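Side-chain contact in adenosylmethionine-8-amino-7-oxononanoate aminotransferase (Methanocaldococcus jannaschii, PDB 6ZHK), which belongs to the class-III pyridoxal-phosphate-dependent aminotransferases and probably makes 7,8-diaminononanoate for biotin synthesis, using S-adenosyl-L-methionine as amino donor: residues K370-E375 with Y452-L457. Numbering follows the deposited sequence.
Sequences KLFHKE and YLCDAL
A near-parallel helix pair in the C-terminal part of this class-III aminotransferase meets through Phe372 and Glu375 of helix 366-376 and Leu453 and Cys454 of helix 447-463. The axes of the two short segments approach to 9.9 Å, and their directions differ by 16°. The backbones come nearest at Glu375 and Cys454, with CA to CA at 6.1 Å. No hydrogen bond joins the two segments.

Cys454 lies at the centre of the contact: it meets both Phe372 and Glu375. Its SG sits at the edge of the Phe372 ring, near the ring plane, 75° off the normal. This is a sulfur-aromatic contact in which the ring offers its CD1-CE1 side. SG lies 3.9 Å from Phe372 CD1. The ring reaches this place because CG stands anti to the backbone N of Phe372 (chi1 -172°). Leu453 CD2 adds an oblique apolar contact, 4.2 Å from Phe372 CE1. Phe372 also touches Leu439 of strand 436-439, and Leu453 touches Ile428, so the helix pair is tied to neighbouring strands.

Glu375 uses its stem here. Its CB lies 3.7 Å from Cys454 SG, while the chain bends at chi2 and carries OE2 to a salt bridge with Lys374 NZ of the same helix. Glu375 OE1 and Asp455 OD1 are 4.8 Å apart. If both acids are ionised they would repel, and Lys374, and more weakly Lys378, may offset this. Lys378 NZ also hydrogen-bonds the Glu375 carbonyl. That same carbonyl O packs on the Cys454 methylene, with Glu375 O to Cys454 CB at 3.6 Å.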
# COMPACT_ATOMS: atom_id res chain seq x y z
N LYS A 370 8.29 14.02 -29.93
CA LYS A 370 8.17 14.07 -31.38
C LYS A 370 9.30 13.25 -32.03
O LYS A 370 9.07 12.47 -32.94
CB LYS A 370 8.24 15.53 -31.84
CG LYS A 370 7.03 16.11 -32.56
CD LYS A 370 6.81 17.55 -32.12
CE LYS A 370 5.40 18.03 -32.34
NZ LYS A 370 5.03 18.96 -31.24
N LEU A 371 10.52 13.40 -31.52
CA LEU A 371 11.66 12.62 -32.01
C LEU A 371 11.45 11.12 -31.78
O LEU A 371 11.73 10.29 -32.65
CB LEU A 371 12.96 13.14 -31.38
CG LEU A 371 14.21 12.29 -31.69
CD1 LEU A 371 14.60 12.35 -33.18
CD2 LEU A 371 15.39 12.63 -30.79
N PHE A 372 11.01 10.75 -30.56
CA PHE A 372 10.71 9.36 -30.24
C PHE A 372 9.72 8.74 -31.25
O PHE A 372 9.94 7.65 -31.76
CB PHE A 372 10.12 9.32 -28.81
CG PHE A 372 9.90 7.96 -28.19
CD1 PHE A 372 10.79 6.93 -28.45
CD2 PHE A 372 8.83 7.70 -27.34
CE1 PHE A 372 10.67 5.70 -27.82
CE2 PHE A 372 8.66 6.45 -26.75
CZ PHE A 372 9.58 5.45 -27.00
N HIS A 373 8.62 9.44 -31.53
CA HIS A 373 7.61 8.84 -32.40
C HIS A 373 8.16 8.70 -33.82
O HIS A 373 7.82 7.73 -34.51
CB HIS A 373 6.26 9.61 -32.34
CG HIS A 373 5.60 9.57 -30.99
ND1 HIS A 373 4.50 10.34 -30.67
CD2 HIS A 373 5.90 8.86 -29.88
CE1 HIS A 373 4.14 10.10 -29.41
NE2 HIS A 373 4.97 9.17 -28.89
N LYS A 374 8.95 9.68 -34.26
CA LYS A 374 9.56 9.66 -35.59
C LYS A 374 10.53 8.49 -35.72
O LYS A 374 10.50 7.76 -36.71
CB LYS A 374 10.22 11.02 -35.84
CG LYS A 374 11.07 11.05 -37.11
CD LYS A 374 11.52 12.43 -37.49
CE LYS A 374 12.76 12.95 -36.78
NZ LYS A 374 13.80 11.90 -36.61
N GLU A 375 11.30 8.21 -34.65
CA GLU A 375 12.28 7.13 -34.61
C GLU A 375 11.69 5.73 -34.47
O GLU A 375 12.35 4.74 -34.80
CB GLU A 375 13.36 7.37 -33.55
CG GLU A 375 14.22 8.59 -33.79
CD GLU A 375 15.04 8.56 -35.09
OE1 GLU A 375 15.81 7.59 -35.28
OE2 GLU A 375 14.85 9.47 -35.95
N TYR A 452 19.39 5.85 -29.98
CA TYR A 452 20.02 4.59 -29.63
C TYR A 452 18.96 3.51 -29.38
O TYR A 452 19.07 2.40 -29.86
CB TYR A 452 20.98 4.73 -28.44
CG TYR A 452 21.67 3.42 -28.13
CD1 TYR A 452 22.73 2.97 -28.92
CD2 TYR A 452 21.29 2.64 -27.06
CE1 TYR A 452 23.33 1.75 -28.70
CE2 TYR A 452 21.91 1.43 -26.80
CZ TYR A 452 22.94 0.98 -27.62
OH TYR A 452 23.57 -0.22 -27.39
N LEU A 453 18.00 3.82 -28.51
CA LEU A 453 16.97 2.88 -28.11
C LEU A 453 16.17 2.33 -29.29
O LEU A 453 15.90 1.15 -29.35
CB LEU A 453 16.01 3.58 -27.13
CG LEU A 453 14.70 2.84 -26.79
CD1 LEU A 453 15.01 1.55 -25.99
CD2 LEU A 453 13.87 3.75 -25.90
N CYS A 454 15.74 3.21 -30.19
CA CYS A 454 14.91 2.78 -31.30
C CYS A 454 15.72 1.97 -32.33
O CYS A 454 15.22 0.99 -32.89
CB CYS A 454 14.28 4.03 -31.90
SG CYS A 454 13.05 4.84 -30.80
N ASP A 455 16.99 2.38 -32.59
CA ASP A 455 17.86 1.59 -33.46
C ASP A 455 18.13 0.23 -32.81
O ASP A 455 18.14 -0.79 -33.49
CB ASP A 455 19.22 2.27 -33.65
CG ASP A 455 19.23 3.41 -34.65
OD1 ASP A 455 18.29 3.53 -35.44
OD2 ASP A 455 20.18 4.19 -34.62
N ALA A 456 18.35 0.18 -31.49
CA ALA A 456 18.59 -1.12 -30.88
C ALA A 456 17.33 -1.99 -30.91
O ALA A 456 17.43 -3.23 -31.00
CB ALA A 456 19.02 -0.95 -29.43
N LEU A 457 16.15 -1.37 -30.79
CA LEU A 457 14.93 -2.18 -30.81
C LEU A 457 14.72 -2.80 -32.20
O LEU A 457 14.32 -3.97 -32.35
CB LEU A 457 13.75 -1.30 -30.37
CG LEU A 457 12.39 -1.99 -30.19
CD1 LEU A 457 12.46 -3.16 -29.20
CD2 LEU A 457 11.32 -1.01 -29.77